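Local coordinates for interphotoreceptor retinoid-binding protein (Xenopus laevis, PDB 1J7X) that probably binds and carries retinoids through the interphotoreceptor matrix between retinal cells, at residues T97-S102 / G109-D114; A93-V98 / P127-T132. All blocks are in the same frame, centred on the assembly; numbering follows the deposited sequence.

Overall arrangement
Both contacts start from the end of helix 88-98, sharing T97 and V98, and their centres lie about 10 Å apart on the same side of the chain's centre. Interaction 1 is a β-hairpin pairing of strands 100-104 and 108-112; interaction 2 sets helix 88-98 against helix 119-137, the next helix after the hairpin. They meet directly: V101 CG2 lies 3.2 Å from T132 O, and F99 CE2 lies 3.9 Å from I129 CD1. Strands 100-104 and 108-112 followed by helix 119-137 give a strand-strand-helix order consistent with the ββα spiral of the crotonase superfamily. The contact centres are about 20 and 24 Å from the chain centre respectively.

Interaction 1. Residues T97-S102 / G109-D114; sequences TVFKVS and GYLRFD
The F113 ring receives F99 CE1 over one face, 3.7 Å above its plane and offset toward the rim, while V98 CG1 lies over one face of the F99 ring. The two ring planes meet obliquely, at 48°. F113 has CG in the crowded position between backbone N and carbonyl carbon (chi1 58°), which sets its ring alongside that of F99; F99 CD1 also approaches F113 CB at 3.6 Å. At the in-plane edge of the R112 guanidinium sits the D114 carboxylate, gripped side-on: NE reaches OD1 at 3.0 Å and NH2 reaches OD2 at 2.9 Å, both on syn lone pairs. An alanine in place of R112 would remove both N-H donors of this bridge and would probably leave the D114 carboxylate less firmly oriented.

The backbone evidence for an antiparallel hairpin is four bonds, two at each of the pairs K100-R112 and S102-Y110; R112 N to K100 O is the straightest (2.8 Å, 172°). Beyond them a water spans V98 O and D114 N. Between these pairs V101 and L111 form the non-hydrogen-bonded pair, their side chains side by side, with V101 CG2 4.0 Å from L111 CD1. On the face of K100 and Y110, the bent end of the lysine puts NZ 3.7 Å from Y110 CE2, while the phenol hydroxyl bonds to D146.

F99, V101 and L111 rest on helix 119-137. Strand 100-104 lies outermost in the mixed sheet, and strand 108-112 joins it to parallel strand 142-146.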
ATOM      1  N   THR A  97     -14.964  -0.753  18.682  1.00 20.47           N
ATOM      2  CA  THR A  97     -14.062   0.394  18.808  1.00 22.13           C
ATOM      3  C   THR A  97     -13.023   0.483  17.668  1.00 19.41           C
ATOM      4  O   THR A  97     -12.475   1.527  17.418  1.00 20.77           O
ATOM      5  CB  THR A  97     -13.302   0.410  20.130  1.00 24.59           C
ATOM      6  OG1 THR A  97     -12.629  -0.777  20.325  1.00 28.48           O
ATOM      7  CG2 THR A  97     -14.181   0.501  21.339  1.00 26.83           C
ATOM      8  N   VAL A  98     -12.752  -0.624  16.993  1.00 19.17           N
ATOM      9  CA  VAL A  98     -11.844  -0.649  15.855  1.00 19.72           C
ATOM     10  C   VAL A  98     -12.501  -0.036  14.646  1.00 19.93           C
ATOM     11  O   VAL A  98     -11.855   0.669  13.848  1.00 20.49           O
ATOM     12  CB  VAL A  98     -11.372  -2.064  15.491  1.00 19.31           C
ATOM     13  CG1 VAL A  98     -10.689  -2.086  14.128  1.00 18.20           C
ATOM     14  CG2 VAL A  98     -10.517  -2.621  16.553  1.00 21.13           C
ATOM     15  N   PHE A  99     -13.772  -0.307  14.455  1.00 20.14           N
ATOM     16  CA  PHE A  99     -14.541   0.204  13.272  1.00 21.06           C
ATOM     17  C   PHE A  99     -15.611   1.161  13.673  1.00 25.43           C
ATOM     18  O   PHE A  99     -16.509   0.758  14.411  1.00 29.89           O
ATOM     19  CB  PHE A  99     -15.166  -0.924  12.504  1.00 19.62           C
ATOM     20  CG  PHE A  99     -14.224  -1.998  12.051  1.00 20.34           C
ATOM     21  CD1 PHE A  99     -13.547  -1.868  10.819  1.00 19.01           C
ATOM     22  CD2 PHE A  99     -13.911  -3.080  12.801  1.00 19.98           C
ATOM     23  CE1 PHE A  99     -12.699  -2.798  10.468  1.00 20.95           C
ATOM     24  CE2 PHE A  99     -13.094  -4.036  12.421  1.00 22.21           C
ATOM     25  CZ  PHE A  99     -12.497  -3.940  11.182  1.00 24.74           C
ATOM     26  N   LYS A 100     -15.568   2.411  13.209  1.00 22.69           N
ATOM     27  CA  LYS A 100     -16.579   3.432  13.446  1.00 21.93           C
ATOM     28  C   LYS A 100     -17.482   3.498  12.233  1.00 20.15           C
ATOM     29  O   LYS A 100     -17.011   3.783  11.107  1.00 17.63           O
ATOM     30  CB  LYS A 100     -15.914   4.768  13.693  1.00 24.19           C
ATOM     31  CG  LYS A 100     -16.860   5.989  13.732  1.00 29.86           C
ATOM     32  CD  LYS A 100     -16.047   7.306  13.822  1.00 38.51           C
ATOM     33  CE  LYS A 100     -16.883   8.492  14.138  1.00 44.22           C
ATOM     34  NZ  LYS A 100     -17.899   8.816  13.130  1.00 49.62           N
ATOM     35  N   VAL A 101     -18.759   3.210  12.443  1.00 17.14           N
ATOM     36  CA  VAL A 101     -19.703   3.201  11.390  1.00 18.67           C
ATOM     37  C   VAL A 101     -20.858   4.173  11.697  1.00 20.98           C
ATOM     38  O   VAL A 101     -21.428   4.040  12.831  1.00 20.31           O
ATOM     39  CB  VAL A 101     -20.287   1.819  11.210  1.00 20.03           C
ATOM     40  CG1 VAL A 101     -21.231   1.752  10.054  1.00 22.57           C
ATOM     41  CG2 VAL A 101     -19.148   0.823  11.053  1.00 23.33           C
ATOM     42  N   SER A 102     -21.168   5.050  10.731  1.00 20.95           N
ATOM     43  CA  SER A 102     -22.275   6.063  10.860  1.00 23.19           C
ATOM     44  C   SER A 102     -23.103   6.004   9.627  1.00 26.51           C
ATOM     45  O   SER A 102     -22.622   5.675   8.506  1.00 24.57           O
ATOM     46  CB  SER A 102     -21.731   7.533  10.999  1.00 21.44           C
ATOM     47  OG  SER A 102     -20.738   7.654  12.000  1.00 34.59           O
ATOM     48  N   GLY A 109     -23.280   5.874   3.886  1.00 22.19           N
ATOM     49  CA  GLY A 109     -22.595   5.115   4.899  1.00 21.51           C
ATOM     50  C   GLY A 109     -21.227   5.733   5.135  1.00 21.06           C
ATOM     51  O   GLY A 109     -20.579   6.140   4.121  1.00 20.43           O
ATOM     52  N   TYR A 110     -20.798   5.758   6.391  1.00 19.55           N
ATOM     53  CA  TYR A 110     -19.490   6.231   6.766  1.00 18.09           C
ATOM     54  C   TYR A 110     -18.778   5.129   7.573  1.00 20.71           C
ATOM     55  O   TYR A 110     -19.380   4.596   8.574  1.00 18.23           O
ATOM     56  CB  TYR A 110     -19.575   7.472   7.662  1.00 19.75           C
ATOM     57  CG  TYR A 110     -18.213   7.945   8.170  1.00 19.61           C
ATOM     58  CD1 TYR A 110     -17.343   8.694   7.325  1.00 22.76           C
ATOM     59  CD2 TYR A 110     -17.767   7.610   9.425  1.00 16.63           C
ATOM     60  CE1 TYR A 110     -16.096   9.124   7.806  1.00 17.40           C
ATOM     61  CE2 TYR A 110     -16.530   7.984   9.825  1.00 18.11           C
ATOM     62  CZ  TYR A 110     -15.678   8.761   9.045  1.00 16.00           C
ATOM     63  OH  TYR A 110     -14.486   9.178   9.534  1.00 18.43           O
ATOM     64  N   LEU A 111     -17.637   4.665   7.075  1.00 16.12           N
ATOM     65  CA  LEU A 111     -16.836   3.587   7.714  1.00 15.28           C
ATOM     66  C   LEU A 111     -15.455   4.088   7.934  1.00 16.68           C
ATOM     67  O   LEU A 111     -14.753   4.499   6.994  1.00 16.69           O
ATOM     68  CB  LEU A 111     -16.769   2.358   6.820  1.00 15.78           C
ATOM     69  CG  LEU A 111     -15.813   1.278   7.188  1.00 14.20           C
ATOM     70  CD1 LEU A 111     -16.031   0.783   8.588  1.00 16.13           C
ATOM     71  CD2 LEU A 111     -15.944   0.211   6.232  1.00 17.78           C
ATOM     72  N   ARG A 112     -15.025   4.160   9.186  1.00 16.30           N
ATOM     73  CA  ARG A 112     -13.683   4.483   9.528  1.00 16.69           C
ATOM     74  C   ARG A 112     -13.030   3.405  10.310  1.00 18.21           C
ATOM     75  O   ARG A 112     -13.664   2.850  11.232  1.00 19.31           O
ATOM     76  CB  ARG A 112     -13.564   5.810  10.313  1.00 16.31           C
ATOM     77  CG  ARG A 112     -12.185   6.103  10.854  1.00 14.64           C
ATOM     78  CD  ARG A 112     -12.107   7.400  11.577  1.00 18.01           C
ATOM     79  NE  ARG A 112     -10.853   7.511  12.288  1.00 16.84           N
ATOM     80  CZ  ARG A 112     -10.566   8.494  13.085  1.00 22.04           C
ATOM     81  NH1 ARG A 112     -11.487   9.468  13.306  1.00 25.90           N
ATOM     82  NH2 ARG A 112      -9.396   8.512  13.731  1.00 23.35           N
ATOM     83  N   PHE A 113     -11.721   3.103   9.986  1.00 17.74           N
ATOM     84  CA  PHE A 113     -10.898   2.231  10.777  1.00 15.06           C
ATOM     85  C   PHE A 113      -9.452   2.672  10.493  1.00 15.27           C
ATOM     86  O   PHE A 113      -9.211   3.174   9.402  1.00 15.11           O
ATOM     87  CB  PHE A 113     -11.139   0.745  10.595  1.00 15.51           C
ATOM     88  CG  PHE A 113     -10.956   0.243   9.178  1.00 14.27           C
ATOM     89  CD1 PHE A 113     -11.877   0.548   8.199  1.00 16.38           C
ATOM     90  CD2 PHE A 113      -9.819  -0.459   8.849  1.00 16.14           C
ATOM     91  CE1 PHE A 113     -11.700   0.102   6.968  1.00 17.39           C
ATOM     92  CE2 PHE A 113      -9.705  -0.945   7.591  1.00 15.27           C
ATOM     93  CZ  PHE A 113     -10.597  -0.649   6.671  1.00 18.93           C
ATOM     94  N   ASP A 114      -8.565   2.566  11.462  1.00 13.70           N
ATOM     95  CA  ASP A 114      -7.275   3.175  11.391  1.00 17.82           C
ATOM     96  C   ASP A 114      -6.020   2.225  11.351  1.00 16.99           C
ATOM     97  O   ASP A 114      -4.876   2.692  11.533  1.00 16.52           O
ATOM     98  CB  ASP A 114      -7.091   4.093  12.536  1.00 18.57           C
ATOM     99  CG  ASP A 114      -8.082   5.200  12.598  1.00 18.47           C
ATOM    100  OD1 ASP A 114      -8.825   5.461  11.665  1.00 17.99           O
ATOM    101  OD2 ASP A 114      -8.181   5.867  13.668  1.00 20.17           O
TER
HETATM  102  O   HOH W   1      -9.057   1.325  14.017  1.00 21.83           O

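Interaction 2. Residues A93-V98 / P127-T132; sequences ALVNTV and PFIVNT
L94 O is held by three donors, T97 N, T97 OG1 and V98 N, as the final turn of helix 88-98 closes. T97 OG1 reaches it at 2.9 Å from above the carbonyl plane, so the hydroxyl is tied to its own helix. N96 OD1 accepts two bonds, one across the helix pair from T132 OG1 and one within its own helix from Q92 NE2. The T132 OG1 bond to N96 OD1 is short, 2.7 Å, and arrives nearly along the C=O axis (161°). N96 has CG anti to the carbonyl carbon (chi1 -77°), which carries its amide over to the other helix. The same Q92 also bonds F128 O and N131 ND2, adding two further links between the helices.

Beside this polar bond V95 carries the apolar contact. Its CG1, anti to the backbone N (chi1 164°), touches T132 OG1 at 3.3 Å and I129 CG1 at 3.9 Å, while CG2 lies 3.6 Å from F128 CB. The V95 and F128 side chains cross at about a right angle. The segment axes approach to 9.1 Å, and the contact buries 218 Å².

A buried valine flanked by a threonine-asparagine bond implies mixed chemistry: V95 packs by van der Waals contact, while the directional T132-N96 bond probably helps set how the two helices are turned against each other.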
ATOM      1  N   ALA A  93     -17.045  -5.940  21.583  1.00 25.02           N
ATOM      2  CA  ALA A  93     -16.712  -4.622  22.112  1.00 25.74           C
ATOM      3  C   ALA A  93     -15.456  -4.054  21.393  1.00 23.45           C
ATOM      4  O   ALA A  93     -15.427  -2.851  21.056  1.00 22.98           O
ATOM      5  CB  ALA A  93     -16.437  -4.718  23.581  1.00 27.66           C
ATOM      6  N   LEU A  94     -14.434  -4.907  21.193  1.00 22.29           N
ATOM      7  CA  LEU A  94     -13.215  -4.532  20.506  1.00 20.87           C
ATOM      8  C   LEU A  94     -13.511  -4.110  19.045  1.00 20.98           C
ATOM      9  O   LEU A  94     -13.083  -3.039  18.548  1.00 18.82           O
ATOM     10  CB  LEU A  94     -12.319  -5.682  20.531  1.00 23.20           C
ATOM     11  CG  LEU A  94     -10.937  -5.463  19.835  1.00 23.78           C
ATOM     12  CD1 LEU A  94     -10.246  -4.238  20.427  1.00 25.51           C
ATOM     13  CD2 LEU A  94     -10.068  -6.702  19.909  1.00 26.70           C
ATOM     14  N   VAL A  95     -14.271  -4.962  18.370  1.00 19.37           N
ATOM     15  CA  VAL A  95     -14.645  -4.697  16.982  1.00 20.10           C
ATOM     16  C   VAL A  95     -15.368  -3.320  16.962  1.00 20.46           C
ATOM     17  O   VAL A  95     -15.159  -2.505  16.029  1.00 19.84           O
ATOM     18  CB  VAL A  95     -15.481  -5.803  16.391  1.00 19.94           C
ATOM     19  CG1 VAL A  95     -16.191  -5.328  15.103  1.00 24.59           C
ATOM     20  CG2 VAL A  95     -14.593  -7.031  16.137  1.00 22.92           C
ATOM     21  N   ASN A  96     -16.210  -3.070  17.974  1.00 20.45           N
ATOM     22  CA  ASN A  96     -16.996  -1.825  18.008  1.00 22.03           C
ATOM     23  C   ASN A  96     -16.122  -0.576  18.151  1.00 22.37           C
ATOM     24  O   ASN A  96     -16.521   0.511  17.798  1.00 23.09           O
ATOM     25  CB  ASN A  96     -18.067  -1.829  19.154  1.00 23.42           C
ATOM     26  CG  ASN A  96     -19.323  -2.702  18.825  1.00 29.40           C
ATOM     27  OD1 ASN A  96     -19.542  -3.015  17.660  1.00 32.02           O
ATOM     28  ND2 ASN A  96     -20.006  -3.212  19.855  1.00 32.54           N
ATOM     29  N   THR A  97     -14.964  -0.753  18.682  1.00 20.47           N
ATOM     30  CA  THR A  97     -14.062   0.394  18.808  1.00 22.13           C
ATOM     31  C   THR A  97     -13.023   0.483  17.668  1.00 19.41           C
ATOM     32  O   THR A  97     -12.475   1.527  17.418  1.00 20.77           O
ATOM     33  CB  THR A  97     -13.302   0.410  20.130  1.00 24.59           C
ATOM     34  OG1 THR A  97     -12.629  -0.777  20.325  1.00 28.48           O
ATOM     35  CG2 THR A  97     -14.181   0.501  21.339  1.00 26.83           C
ATOM     36  N   VAL A  98     -12.752  -0.624  16.993  1.00 19.17           N
ATOM     37  CA  VAL A  98     -11.844  -0.649  15.855  1.00 19.72           C
ATOM     38  C   VAL A  98     -12.501  -0.036  14.646  1.00 19.93           C
ATOM     39  O   VAL A  98     -11.855   0.669  13.848  1.00 20.49           O
ATOM     40  CB  VAL A  98     -11.372  -2.064  15.491  1.00 19.31           C
ATOM     41  CG1 VAL A  98     -10.689  -2.086  14.128  1.00 18.20           C
ATOM     42  CG2 VAL A  98     -10.517  -2.621  16.553  1.00 21.13           C
ATOM     43  N   PRO A 127     -16.917 -12.640  12.593  1.00 18.84           N
ATOM     44  CA  PRO A 127     -18.313 -12.775  13.006  1.00 21.11           C
ATOM     45  C   PRO A 127     -18.871 -11.487  13.631  1.00 20.83           C
ATOM     46  O   PRO A 127     -19.984 -11.184  13.475  1.00 20.98           O
ATOM     47  CB  PRO A 127     -18.261 -13.949  14.032  1.00 22.00           C
ATOM     48  CG  PRO A 127     -17.116 -14.718  13.569  1.00 21.32           C
ATOM     49  CD  PRO A 127     -16.115 -13.698  13.205  1.00 21.09           C
ATOM     50  N   PHE A 128     -18.035 -10.753  14.271  1.00 18.90           N
ATOM     51  CA  PHE A 128     -18.427  -9.514  14.984  1.00 19.12           C
ATOM     52  C   PHE A 128     -18.430  -8.358  14.007  1.00 18.03           C
ATOM     53  O   PHE A 128     -19.235  -7.402  14.219  1.00 19.13           O
ATOM     54  CB  PHE A 128     -17.455  -9.296  16.147  1.00 19.48           C
ATOM     55  CG  PHE A 128     -17.389 -10.561  17.067  1.00 19.99           C
ATOM     56  CD1 PHE A 128     -18.422 -10.842  17.923  1.00 27.94           C
ATOM     57  CD2 PHE A 128     -16.373 -11.434  16.966  1.00 25.19           C
ATOM     58  CE1 PHE A 128     -18.405 -12.020  18.773  1.00 30.86           C
ATOM     59  CE2 PHE A 128     -16.329 -12.643  17.757  1.00 26.82           C
ATOM     60  CZ  PHE A 128     -17.354 -12.911  18.654  1.00 28.20           C
ATOM     61  N   ILE A 129     -17.531  -8.416  13.007  1.00 16.46           N
ATOM     62  CA  ILE A 129     -17.476  -7.367  12.003  1.00 18.44           C
ATOM     63  C   ILE A 129     -18.775  -7.367  11.201  1.00 18.94           C
ATOM     64  O   ILE A 129     -19.314  -6.298  10.726  1.00 20.03           O
ATOM     65  CB  ILE A 129     -16.258  -7.501  11.079  1.00 17.02           C
ATOM     66  CG1 ILE A 129     -15.079  -7.335  11.929  1.00 17.41           C
ATOM     67  CG2 ILE A 129     -16.354  -6.391  10.025  1.00 17.34           C
ATOM     68  CD1 ILE A 129     -13.802  -7.622  11.135  1.00 21.14           C
ATOM     69  N   VAL A 130     -19.372  -8.535  11.126  1.00 17.56           N
ATOM     70  CA  VAL A 130     -20.681  -8.591  10.481  1.00 21.38           C
ATOM     71  C   VAL A 130     -21.695  -7.631  11.096  1.00 20.96           C
ATOM     72  O   VAL A 130     -22.484  -6.956  10.376  1.00 20.82           O
ATOM     73  CB  VAL A 130     -21.274 -10.011  10.527  1.00 22.13           C
ATOM     74  CG1 VAL A 130     -22.714 -10.000  10.086  1.00 22.64           C
ATOM     75  CG2 VAL A 130     -20.454 -10.995   9.681  1.00 25.78           C
ATOM     76  N   ASN A 131     -21.722  -7.606  12.435  1.00 21.51           N
ATOM     77  CA  ASN A 131     -22.667  -6.798  13.169  1.00 19.73           C
ATOM     78  C   ASN A 131     -22.256  -5.315  13.147  1.00 21.81           C
ATOM     79  O   ASN A 131     -23.080  -4.439  13.045  1.00 19.52           O
ATOM     80  CB  ASN A 131     -22.695  -7.250  14.649  1.00 22.36           C
ATOM     81  CG  ASN A 131     -23.256  -8.634  14.804  1.00 21.82           C
ATOM     82  OD1 ASN A 131     -24.184  -8.989  14.073  1.00 21.65           O
ATOM     83  ND2 ASN A 131     -22.712  -9.422  15.762  1.00 23.77           N
ATOM     84  N   THR A 132     -20.952  -5.027  13.258  1.00 20.41           N
ATOM     85  CA  THR A 132     -20.525  -3.614  13.324  1.00 20.44           C
ATOM     86  C   THR A 132     -20.517  -2.916  11.958  1.00 19.23           C
ATOM     87  O   THR A 132     -20.878  -1.741  11.828  1.00 18.99           O
ATOM     88  CB  THR A 132     -19.192  -3.594  13.954  1.00 20.70           C
ATOM     89  OG1 THR A 132     -19.283  -4.198  15.254  1.00 22.99           O
ATOM     90  CG2 THR A 132     -18.604  -2.162  14.231  1.00 20.48           C
TER